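Local coordinates for adenosine monophosphate-protein transferase vopS (Vibrio parahaemolyticus, PDB 3LET) that transfers AMP from ATP to a threonine of host Rho GTPases, blocking their interaction with downstream effectors and thereby actin assembly in infected cells, at residues A172-I177 against I190-L194; F268-G273 against E307-I313. All coordinates share one frame. Residue numbers count along the deposited sequence, not the author numbering.

Interaction 1 of 2, residues A172-I177 against I190-L194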
loop_
_atom_site.group_PDB
_atom_site.type_symbol
_atom_site.label_atom_id
_atom_site.label_comp_id
_atom_site.label_asym_id
_atom_site.label_seq_id
_atom_site.Cartn_x
_atom_site.Cartn_y
_atom_site.Cartn_z
ATOM N N ALA A 172 -15.460 11.346 20.570
ATOM C CA ALA A 172 -14.740 10.685 19.471
ATOM C C ALA A 172 -13.807 9.629 20.047
ATOM O O ALA A 172 -13.744 8.522 19.534
ATOM C CB ALA A 172 -13.966 11.701 18.670
ATOM N N ALA A 173 -13.087 9.963 21.117
ATOM C CA ALA A 173 -12.224 8.973 21.783
ATOM C C ALA A 173 -13.009 7.739 22.210
ATOM O O ALA A 173 -12.602 6.620 21.935
ATOM C CB ALA A 173 -11.492 9.579 22.983
ATOM N N ALA A 174 -14.159 7.931 22.850
ATOM C CA ALA A 174 -15.000 6.806 23.257
ATOM C C ALA A 174 -15.425 5.919 22.103
ATOM O O ALA A 174 -15.511 4.692 22.245
ATOM C CB ALA A 174 -16.273 7.324 23.986
ATOM N N TRP A 175 -15.718 6.552 20.971
ATOM C CA TRP A 175 -16.176 5.842 19.782
ATOM C C TRP A 175 -15.041 4.979 19.266
ATOM O O TRP A 175 -15.235 3.799 18.995
ATOM C CB TRP A 175 -16.609 6.831 18.712
ATOM C CG TRP A 175 -16.948 6.171 17.396
ATOM C CD1 TRP A 175 -18.010 5.324 17.119
ATOM C CD2 TRP A 175 -16.250 6.355 16.176
ATOM N NE1 TRP A 175 -17.980 4.964 15.783
ATOM C CE2 TRP A 175 -16.917 5.589 15.189
ATOM C CE3 TRP A 175 -15.124 7.108 15.811
ATOM C CZ2 TRP A 175 -16.467 5.538 13.875
ATOM C CZ3 TRP A 175 -14.694 7.056 14.500
ATOM C CH2 TRP A 175 -15.358 6.273 13.560
ATOM N N ILE A 176 -13.861 5.568 19.143
ATOM C CA ILE A 176 -12.707 4.803 18.643
ATOM C C ILE A 176 -12.390 3.644 19.607
ATOM O O ILE A 176 -12.191 2.504 19.194
ATOM C CB ILE A 176 -11.465 5.714 18.479
ATOM C CG1 ILE A 176 -11.753 6.859 17.498
ATOM C CG2 ILE A 176 -10.266 4.885 17.953
ATOM C CD1 ILE A 176 -10.698 7.976 17.533
ATOM N N ILE A 177 -12.341 3.956 20.899
ATOM C CA ILE A 177 -11.969 2.990 21.922
ATOM C C ILE A 177 -12.931 1.823 21.889
ATOM O O ILE A 177 -12.512 0.670 21.959
ATOM C CB ILE A 177 -11.960 3.644 23.331
ATOM C CG1 ILE A 177 -10.722 4.535 23.472
ATOM C CG2 ILE A 177 -11.972 2.570 24.456
ATOM C CD1 ILE A 177 -10.782 5.561 24.666
ATOM N N ILE A 190 -4.917 5.921 22.694
ATOM C CA ILE A 190 -5.865 6.382 21.666
ATOM C C ILE A 190 -6.363 7.794 22.015
ATOM O O ILE A 190 -6.389 8.684 21.164
ATOM C CB ILE A 190 -7.053 5.423 21.558
ATOM C CG1 ILE A 190 -6.593 4.109 20.914
ATOM C CG2 ILE A 190 -8.195 6.075 20.763
ATOM C CD1 ILE A 190 -7.577 2.924 21.076
ATOM N N THR A 191 -6.779 7.991 23.262
ATOM C CA THR A 191 -7.245 9.310 23.699
ATOM C C THR A 191 -6.159 10.396 23.598
ATOM O O THR A 191 -6.410 11.490 23.081
ATOM C CB THR A 191 -7.732 9.257 25.136
ATOM O OG1 THR A 191 -8.795 8.304 25.223
ATOM C CG2 THR A 191 -8.239 10.648 25.568
ATOM N N SER A 192 -4.946 10.100 24.067
ATOM C CA SER A 192 -3.857 11.088 23.979
ATOM C C SER A 192 -3.532 11.450 22.532
ATOM O O SER A 192 -3.325 12.625 22.225
ATOM C CB SER A 192 -2.564 10.585 24.634
ATOM O OG SER A 192 -2.810 10.099 25.942
ATOM N N LEU A 193 -3.469 10.447 21.659
ATOM C CA LEU A 193 -3.116 10.697 20.259
ATOM C C LEU A 193 -4.195 11.523 19.586
ATOM O O LEU A 193 -3.920 12.389 18.765
ATOM C CB LEU A 193 -2.872 9.390 19.479
ATOM C CG LEU A 193 -1.533 8.688 19.772
ATOM C CD1 LEU A 193 -1.487 7.289 19.145
ATOM C CD2 LEU A 193 -0.356 9.529 19.271
ATOM N N LEU A 194 -5.439 11.273 19.943
ATOM C CA LEU A 194 -6.522 11.991 19.303
ATOM C C LEU A 194 -6.446 13.482 19.694
ATOM O O LEU A 194 -6.591 14.381 18.843
ATOM C CB LEU A 194 -7.858 11.410 19.735
ATOM C CG LEU A 194 -9.083 12.106 19.152
ATOM C CD1 LEU A 194 -9.098 12.111 17.624
ATOM C CD2 LEU A 194 -10.327 11.391 19.699
#
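Helices 168-179 and 184-199 follow one another in the chain and pack as a helical hairpin, their local axes 9.5 Å apart at 135°. The CA-to-CB bond of Ala-173 points toward the partner helix, and this small side chain lets Leu-194, in the tp rotamer, reach the backbone: CD2 of Leu-194 lies 3.4 Å from N of Ala-173 and 3.8 Å from CB of Ala-172. Ile-176 and Ile-190, both mt, meet through their CG2 atoms at 3.7 Å, and CG2 of Ile-190 also lies 4.0 Å from CG1 of Ile-177. Ile-176 and Leu-194 pack as well on helix 281-295, which carries Arg-286, a probable ATP-binding residue. The CA-to-CB bond of Ile-177 runs sideways, yet its extended mt chain brings CD1 to 3.4 Å from OG1 of Thr-191. That hydroxyl, with chi1 in m, is hydrogen-bonded to the carbonyl of Ala-187 one turn back in its own helix. With its polar atom thus satisfied and no hydrogen bond between the segments, the contact is held by apolar side-chain packing.

Interaction 2 of 2, residues F268-G273 against E307-I313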
loop_
_atom_site.group_PDB
_atom_site.type_symbol
_atom_site.label_atom_id
_atom_site.label_comp_id
_atom_site.label_asym_id
_atom_site.label_seq_id
_atom_site.Cartn_x
_atom_site.Cartn_y
_atom_site.Cartn_z
ATOM N N PHE A 268 -11.359 7.565 6.015
ATOM C CA PHE A 268 -11.779 6.264 6.550
ATOM C C PHE A 268 -11.892 5.243 5.413
ATOM O O PHE A 268 -11.383 4.120 5.505
ATOM C CB PHE A 268 -13.145 6.445 7.258
ATOM C CG PHE A 268 -13.769 5.152 7.730
ATOM C CD1 PHE A 268 -13.641 4.742 9.063
ATOM C CD2 PHE A 268 -14.498 4.361 6.842
ATOM C CE1 PHE A 268 -14.187 3.587 9.495
ATOM C CE2 PHE A 268 -15.068 3.189 7.276
ATOM C CZ PHE A 268 -14.902 2.785 8.608
ATOM N N ALA A 269 -12.570 5.624 4.332
ATOM C CA ALA A 269 -12.770 4.723 3.196
ATOM C C ALA A 269 -11.431 4.338 2.578
ATOM O O ALA A 269 -11.211 3.187 2.191
ATOM C CB ALA A 269 -13.660 5.414 2.106
ATOM N N GLY A 270 -10.558 5.320 2.423
ATOM C CA GLY A 270 -9.275 5.090 1.779
ATOM C C GLY A 270 -8.378 4.158 2.555
ATOM O O GLY A 270 -7.737 3.258 1.986
ATOM N N VAL A 271 -8.262 4.383 3.855
ATOM C CA VAL A 271 -7.380 3.543 4.664
ATOM C C VAL A 271 -7.879 2.103 4.690
ATOM O O VAL A 271 -7.124 1.167 4.488
ATOM C CB VAL A 271 -7.310 4.024 6.133
ATOM C CG1 VAL A 271 -6.475 3.022 6.970
ATOM C CG2 VAL A 271 -6.718 5.408 6.185
ATOM N N ILE A 272 -9.166 1.916 4.961
ATOM C CA ILE A 272 -9.647 0.572 5.199
ATOM C C ILE A 272 -9.890 -0.100 3.859
ATOM O O ILE A 272 -9.572 -1.281 3.676
ATOM C CB ILE A 272 -10.929 0.556 6.064
ATOM C CG1 ILE A 272 -10.607 1.058 7.482
ATOM C CG2 ILE A 272 -11.499 -0.857 6.157
ATOM C CD1 ILE A 272 -11.880 1.471 8.277
ATOM N N GLY A 273 -10.397 0.674 2.914
ATOM C CA GLY A 273 -10.790 0.155 1.607
ATOM C C GLY A 273 -9.610 -0.280 0.746
ATOM O O GLY A 273 -9.725 -1.191 -0.069
ATOM N N GLU A 307 -20.108 2.662 7.851
ATOM C CA GLU A 307 -18.712 2.197 7.690
ATOM C C GLU A 307 -18.613 1.222 6.518
ATOM O O GLU A 307 -17.706 1.324 5.676
ATOM C CB GLU A 307 -18.215 1.502 8.951
ATOM C CG GLU A 307 -18.082 2.427 10.165
ATOM C CD GLU A 307 -17.355 1.725 11.310
ATOM O OE1 GLU A 307 -17.002 0.547 11.133
ATOM O OE2 GLU A 307 -17.127 2.338 12.379
ATOM N N ASN A 308 -19.530 0.256 6.466
ATOM C CA ASN A 308 -19.481 -0.759 5.430
ATOM C C ASN A 308 -19.670 -0.159 4.046
ATOM O O ASN A 308 -18.977 -0.540 3.108
ATOM C CB ASN A 308 -20.505 -1.860 5.698
ATOM C CG ASN A 308 -20.142 -2.685 6.912
ATOM O OD1 ASN A 308 -18.964 -2.827 7.240
ATOM N ND2 ASN A 308 -21.147 -3.215 7.598
ATOM N N SER A 309 -20.580 0.798 3.923
ATOM C CA SER A 309 -20.754 1.538 2.671
ATOM C C SER A 309 -19.531 2.322 2.244
ATOM O O SER A 309 -19.300 2.498 1.048
ATOM C CB SER A 309 -21.901 2.535 2.792
ATOM O OG SER A 309 -23.121 1.876 2.609
ATOM N N LEU A 310 -18.767 2.831 3.204
ATOM C CA LEU A 310 -17.587 3.629 2.859
ATOM C C LEU A 310 -16.441 2.753 2.393
ATOM O O LEU A 310 -15.856 3.007 1.334
ATOM C CB LEU A 310 -17.121 4.490 4.061
ATOM C CG LEU A 310 -18.097 5.620 4.384
ATOM C CD1 LEU A 310 -17.769 6.183 5.766
ATOM C CD2 LEU A 310 -18.080 6.743 3.333
ATOM N N HIS A 311 -16.088 1.740 3.174
ATOM C CA HIS A 311 -14.852 1.018 2.816
ATOM C C HIS A 311 -15.133 -0.062 1.781
ATOM O O HIS A 311 -14.242 -0.450 1.042
ATOM C CB HIS A 311 -14.108 0.452 4.036
ATOM C CG HIS A 311 -14.926 -0.434 4.929
ATOM N ND1 HIS A 311 -15.502 -1.604 4.496
ATOM C CD2 HIS A 311 -15.170 -0.363 6.261
ATOM C CE1 HIS A 311 -16.108 -2.199 5.513
ATOM N NE2 HIS A 311 -15.921 -1.466 6.595
ATOM N N GLY A 312 -16.382 -0.496 1.704
ATOM C CA GLY A 312 -16.812 -1.428 0.667
ATOM C C GLY A 312 -16.289 -2.848 0.761
ATOM O O GLY A 312 -16.442 -3.632 -0.177
ATOM N N ILE A 313 -15.654 -3.182 1.878
ATOM C CA ILE A 313 -15.068 -4.497 2.061
ATOM C C ILE A 313 -16.168 -5.476 2.447
ATOM O O ILE A 313 -16.952 -5.204 3.341
ATOM C CB ILE A 313 -13.993 -4.485 3.161
ATOM C CG1 ILE A 313 -12.926 -3.422 2.857
ATOM C CG2 ILE A 313 -13.370 -5.863 3.310
ATOM C CD1 ILE A 313 -12.356 -3.512 1.442
HETATM O O HOH W 1 -12.636 -1.264 -1.206
#
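This is a crossed helix-helix contact within the Fido region, where the C-terminal part of helix 260-274 meets the end of helix 304-311 at 73°, with local axes 8.6 Å apart. Its centre is a knob-into-hole arrangement: the side chain of His-311 sits among Phe-268, Ala-269, Ile-272 and Gly-273, with CB of His-311 3.6 Å from CG2 of Ile-272. The rings of Phe-268 and His-311 meet rim to rim, CE2 of Phe-268 lying 3.7 Å from CD2 of His-311, without stacking. Small residues permit the close approach; CA of Ala-269 is 4.3 Å from CA of His-311, and CA of Gly-273 is 3.5 Å from O of His-311. A water donates to O of Gly-273 and O of His-311, joining the two backbones. Gly-312, with positive phi, turns the chain out of the helix, and N of Ile-313 then donates to ND1 of His-311 (3.1 Å), which orients the imidazole. CZ of Phe-268 also packs 3.6 Å from CG of Glu-307, whose carboxylate forms a salt bridge with Arg-286, a residue that probably binds ATP. Helix 281-295 borders the contact, packing on Phe-268, while His-137 of helix 113-139 hydrogen-bonds the carbonyl of Leu-310.

The two contacts come in series along the chain, interaction 1 closing before interaction 2 opens, and their centres lie 19 Å apart. They share no helix, but helix 281-295 borders both: the hairpin of helices 168-179 and 184-199 rests on it at interaction 1, and helix 260-274 at interaction 2. The two contacts also touch directly, CZ2 of Trp-175 packing 3.6 Å from OE2 of Glu-307. Arg-286 is the meeting point, in touch with both of these residues. Because Arg-286 and Gly-282 probably bind ATP, the two contacts probably frame the helix that carries part of the nucleotide site.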